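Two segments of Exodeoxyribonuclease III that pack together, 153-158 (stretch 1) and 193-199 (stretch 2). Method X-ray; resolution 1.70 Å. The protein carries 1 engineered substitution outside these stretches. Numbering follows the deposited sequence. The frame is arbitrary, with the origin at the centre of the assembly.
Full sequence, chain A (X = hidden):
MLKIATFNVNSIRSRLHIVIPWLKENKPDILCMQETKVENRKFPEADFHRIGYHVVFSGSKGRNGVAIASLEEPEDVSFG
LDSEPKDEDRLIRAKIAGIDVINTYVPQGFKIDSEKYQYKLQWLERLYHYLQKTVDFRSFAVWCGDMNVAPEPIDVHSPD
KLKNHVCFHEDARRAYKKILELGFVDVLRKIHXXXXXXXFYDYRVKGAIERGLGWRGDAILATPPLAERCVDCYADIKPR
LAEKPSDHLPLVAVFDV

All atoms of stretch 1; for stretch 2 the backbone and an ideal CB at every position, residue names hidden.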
ATOM      1  N   PRO A 153     -29.561  20.355  -6.988  1.00 27.45           N
ATOM      2  CA  PRO A 153     -28.534  20.595  -8.021  1.00 27.37           C
ATOM      3  C   PRO A 153     -27.190  21.112  -7.461  1.00 27.68           C
ATOM      4  O   PRO A 153     -26.141  20.767  -7.985  1.00 26.90           O
ATOM      5  CB  PRO A 153     -29.185  21.594  -8.984  1.00 28.25           C
ATOM      6  CG  PRO A 153     -30.683  21.582  -8.683  1.00 28.59           C
ATOM      7  CD  PRO A 153     -30.802  21.129  -7.225  1.00 26.49           C
ATOM      8  N   ILE A 154     -27.225  21.908  -6.396  1.00 27.05           N
ATOM      9  CA  ILE A 154     -25.971  22.372  -5.748  1.00 27.96           C
ATOM     10  C   ILE A 154     -25.070  21.236  -5.207  1.00 28.05           C
ATOM     11  O   ILE A 154     -23.868  21.426  -5.009  1.00 28.63           O
ATOM     12  CB  ILE A 154     -26.269  23.417  -4.636  1.00 27.72           C
ATOM     13  CG1 ILE A 154     -24.997  24.179  -4.215  1.00 29.31           C
ATOM     14  CG2 ILE A 154     -26.987  22.746  -3.462  1.00 28.47           C
ATOM     15  CD1 ILE A 154     -24.292  24.875  -5.310  1.00 31.29           C
ATOM     16  N   ASP A 155     -25.646  20.041  -5.011  1.00 27.27           N
ATOM     17  CA  ASP A 155     -24.899  18.895  -4.468  1.00 28.01           C
ATOM     18  C   ASP A 155     -24.066  18.124  -5.494  1.00 28.23           C
ATOM     19  O   ASP A 155     -23.378  17.167  -5.140  1.00 28.15           O
ATOM     20  CB  ASP A 155     -25.855  17.923  -3.758  1.00 28.02           C
ATOM     21  CG  ASP A 155     -26.536  18.553  -2.566  1.00 29.53           C
ATOM     22  OD1 ASP A 155     -27.775  18.683  -2.598  1.00 29.95           O
ATOM     23  OD2 ASP A 155     -25.823  18.957  -1.609  1.00 28.79           O
ATOM     24  N   VAL A 156     -24.118  18.549  -6.751  1.00 28.08           N
ATOM     25  CA  VAL A 156     -23.329  17.910  -7.817  1.00 29.05           C
ATOM     26  C   VAL A 156     -22.643  18.989  -8.672  1.00 29.39           C
ATOM     27  O   VAL A 156     -23.148  20.120  -8.813  1.00 29.40           O
ATOM     28  CB  VAL A 156     -24.191  16.948  -8.742  1.00 28.75           C
ATOM     29  CG1 VAL A 156     -24.879  15.852  -7.935  1.00 30.92           C
ATOM     30  CG2 VAL A 156     -25.198  17.713  -9.597  1.00 30.91           C
ATOM     31  N   HIS A 157     -21.496  18.647  -9.244  1.00 30.60           N
ATOM     32  CA  HIS A 157     -20.759  19.635 -10.043  1.00 31.61           C
ATOM     33  C   HIS A 157     -21.436  20.021 -11.374  1.00 31.63           C
ATOM     34  O   HIS A 157     -21.251  21.148 -11.866  1.00 31.82           O
ATOM     35  CB  HIS A 157     -19.309  19.173 -10.280  1.00 32.29           C
ATOM     36  CG  HIS A 157     -19.197  17.845 -10.963  1.00 34.42           C
ATOM     37  ND1 HIS A 157     -19.456  17.673 -12.305  1.00 37.55           N
ATOM     38  CD2 HIS A 157     -18.836  16.631 -10.491  1.00 34.85           C
ATOM     39  CE1 HIS A 157     -19.277  16.403 -12.626  1.00 38.01           C
ATOM     40  NE2 HIS A 157     -18.893  15.751 -11.544  1.00 36.62           N
ATOM     41  N   SER A 158     -22.202  19.098 -11.960  1.00 32.66           N
ATOM     42  CA  SER A 158     -22.783  19.281 -13.307  1.00 33.07           C
ATOM     43  C   SER A 158     -24.214  18.742 -13.389  1.00 33.60           C
ATOM     44  O   SER A 158     -24.469  17.718 -14.043  1.00 33.09           O
ATOM     45  CB  SER A 158     -21.920  18.593 -14.376  1.00 33.36           C
ATOM     46  OG  SER A 158     -20.595  19.093 -14.373  1.00 34.82           O
ATOM     47  N   UNK A 193     -26.152  27.213   3.037  1.00 27.07           N
ATOM     48  CA  UNK A 193     -27.121  27.049   1.957  1.00 27.39           C
ATOM     49  C   UNK A 193     -26.518  27.458   0.609  1.00 27.08           C
ATOM     50  O   UNK A 193     -25.697  28.396   0.538  1.00 26.21           O
ATOM     51  CB  UNK A 193     -28.378  27.872   2.244  1.00 27.39           C
ATOM     52  N   UNK A 194     -26.909  26.746  -0.451  1.00 27.38           N
ATOM     53  CA  UNK A 194     -26.555  27.156  -1.827  1.00 27.38           C
ATOM     54  C   UNK A 194     -25.071  27.420  -2.072  1.00 27.51           C
ATOM     55  O   UNK A 194     -24.702  28.396  -2.737  1.00 27.87           O
ATOM     56  CB  UNK A 194     -27.333  28.424  -2.187  1.00 27.38           C
ATOM     57  N   UNK A 195     -24.234  26.543  -1.524  1.00 28.73           N
ATOM     58  CA  UNK A 195     -22.788  26.721  -1.592  1.00 29.62           C
ATOM     59  C   UNK A 195     -22.156  25.405  -2.034  1.00 29.42           C
ATOM     60  O   UNK A 195     -22.543  24.334  -1.574  1.00 29.17           O
ATOM     61  CB  UNK A 195     -22.222  27.177  -0.245  1.00 29.62           C
ATOM     62  N   UNK A 196     -21.214  25.500  -2.970  1.00 29.86           N
ATOM     63  CA  UNK A 196     -20.547  24.314  -3.496  1.00 29.30           C
ATOM     64  C   UNK A 196     -19.611  23.759  -2.440  1.00 29.30           C
ATOM     65  O   UNK A 196     -18.569  24.376  -2.142  1.00 28.84           O
ATOM     66  CB  UNK A 196     -19.783  24.634  -4.782  1.00 29.30           C
ATOM     67  N   UNK A 197     -20.030  22.639  -1.852  1.00 29.20           N
ATOM     68  CA  UNK A 197     -19.289  21.909  -0.823  1.00 29.54           C
ATOM     69  C   UNK A 197     -19.439  20.439  -1.166  1.00 29.79           C
ATOM     70  O   UNK A 197     -20.561  19.945  -1.257  1.00 30.08           O
ATOM     71  CB  UNK A 197     -19.794  22.218   0.588  1.00 29.54           C
ATOM     72  N   UNK A 198     -18.309  19.746  -1.358  1.00 29.17           N
ATOM     73  CA  UNK A 198     -18.355  18.353  -1.816  1.00 29.67           C
ATOM     74  C   UNK A 198     -17.707  17.453  -0.774  1.00 29.29           C
ATOM     75  O   UNK A 198     -16.740  17.850  -0.123  1.00 30.04           O
ATOM     76  CB  UNK A 198     -17.657  18.196  -3.168  1.00 29.67           C
ATOM     77  N   UNK A 199     -18.298  16.282  -0.583  1.00 29.30           N
ATOM     78  CA  UNK A 199     -17.812  15.299   0.378  1.00 30.14           C
ATOM     79  C   UNK A 199     -17.178  14.089  -0.337  1.00 30.30           C
ATOM     80  O   UNK A 199     -16.792  13.118   0.307  1.00 30.15           O
ATOM     81  CB  UNK A 199     -18.957  14.841   1.283  1.00 30.14           C
TER

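Position 193 opens the second stretch with its CA-to-CB bond directed away from stretch 1 and nothing of that stretch near its ideal CB. The backbone angles, -65/145, are extended and compatible with most residues, proline included; the contact imposes no choice. The deposited residue is P193.

At 194 the backbone is more informative. Angles of 52/42 lie in the left-handed region, which glycine, asparagine and aspartate tolerate best. The CB points away, although it lies 5.3 Å from I154 CG1, so a side chain here has little to grip. The residue is N194, a good match to the backbone; its carbonyl carbon C, rather than its side chain, makes the closest approach, 3.9 Å from I154 CG1.

Position 195, extended and again pointing away, would suit a polar or charged chain. It is E195, with chi1 and chi2 both t, and its carboxylate is carried clear of stretch 1. Its backbone supplies the contact: E195 O lies 3.6 Å from I154 CG1, a van der Waals approach to an aliphatic carbon.

At 196 the ideal CB lies sideways, 4.5 Å from I154 CD1. Stretch 1 offers a greasy methyl and no charge here, so a residue with aliphatic carbons near its root would suit: leucine, methionine, lysine or arginine. R196 is found. Its CG packs 3.7 Å from I154 CD1, while the rest of the chain leads away, so the methylene portion serves the contact and the guanidinium is left out of it.

Position 197 also points sideways, with no atom of stretch 1 within 5.5 Å of its ideal CB. Its extended angles, -138/123, suit a beta-branched residue, among many others, and I197 is one. The link is through its backbone: I197 N donates to water 1 at 2.9 Å, and that water donates to I154 O at 2.6 Å, bridging the stretches where no direct hydrogen bond does.

At 198 the ideal CB is beyond reach of stretch 1, but a gap separates it from the carbonyls of I154 to V156 and the backbone of H157. A long side chain is needed to cross it; phenylalanine, tyrosine or methionine could try. Y198, with chi1 m, does so: CE2 comes 4.0 Å from I154 O and 4.1 Å from D155 O, the latter at the ring edge, and OH reaches 3.5 Å from H157 CA.

Position 199 is out of reach, so stretch 1 sets no preference; T199 bonds through OG1 elsewhere in the structure.

Stretch 2 193-199: PNERIYT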
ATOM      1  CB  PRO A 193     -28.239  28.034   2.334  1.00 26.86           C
ATOM      2  CG  PRO A 193     -27.538  29.090   3.178  1.00 27.56           C
ATOM      3  CD  PRO A 193     -26.548  28.279   3.978  1.00 27.27           C
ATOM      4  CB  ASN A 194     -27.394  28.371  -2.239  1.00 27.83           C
ATOM      5  CG  ASN A 194     -28.865  28.060  -2.236  1.00 26.78           C
ATOM      6  OD1 ASN A 194     -29.256  26.950  -2.578  1.00 27.18           O
ATOM      7  ND2 ASN A 194     -29.675  28.998  -1.815  1.00 26.67           N
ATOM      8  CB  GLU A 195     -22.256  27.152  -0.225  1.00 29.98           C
ATOM      9  CG  GLU A 195     -20.786  27.544  -0.181  1.00 30.97           C
ATOM     10  CD  GLU A 195     -20.350  28.004   1.222  1.00 31.98           C
ATOM     11  OE1 GLU A 195     -21.214  28.290   2.082  1.00 33.21           O
ATOM     12  OE2 GLU A 195     -19.128  28.060   1.441  1.00 35.26           O
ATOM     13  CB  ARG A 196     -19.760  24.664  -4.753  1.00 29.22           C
ATOM     14  CG  ARG A 196     -20.645  25.002  -5.956  1.00 28.77           C
ATOM     15  CD  ARG A 196     -19.788  25.494  -7.095  1.00 30.19           C
ATOM     16  NE  ARG A 196     -19.107  26.714  -6.698  1.00 30.48           N
ATOM     17  CZ  ARG A 196     -18.103  27.277  -7.358  1.00 33.39           C
ATOM     18  NH1 ARG A 196     -17.626  26.721  -8.460  1.00 33.65           N
ATOM     19  NH2 ARG A 196     -17.567  28.395  -6.897  1.00 32.19           N
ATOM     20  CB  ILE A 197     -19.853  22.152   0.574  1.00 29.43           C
ATOM     21  CG1 ILE A 197     -19.741  23.636   0.949  1.00 30.95           C
ATOM     22  CG2 ILE A 197     -19.111  21.247   1.624  1.00 30.61           C
ATOM     23  CD1 ILE A 197     -20.346  23.999   2.277  1.00 33.51           C
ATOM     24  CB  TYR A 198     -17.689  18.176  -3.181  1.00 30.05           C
ATOM     25  CG  TYR A 198     -18.311  19.046  -4.238  1.00 30.57           C
ATOM     26  CD1 TYR A 198     -17.520  19.909  -4.982  1.00 31.77           C
ATOM     27  CD2 TYR A 198     -19.697  19.035  -4.464  1.00 30.82           C
ATOM     28  CE1 TYR A 198     -18.060  20.728  -5.971  1.00 31.66           C
ATOM     29  CE2 TYR A 198     -20.255  19.853  -5.462  1.00 29.28           C
ATOM     30  CZ  TYR A 198     -19.436  20.716  -6.180  1.00 30.54           C
ATOM     31  OH  TYR A 198     -19.978  21.530  -7.160  1.00 32.23           O
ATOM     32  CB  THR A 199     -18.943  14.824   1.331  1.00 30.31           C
ATOM     33  OG1 THR A 199     -20.078  14.372   0.570  1.00 30.27           O
ATOM     34  CG2 THR A 199     -19.354  15.956   2.292  1.00 32.63           C
TER
HETATM   35  O   HOH W   1     -22.421  21.261  -2.809  1.00 21.00           O
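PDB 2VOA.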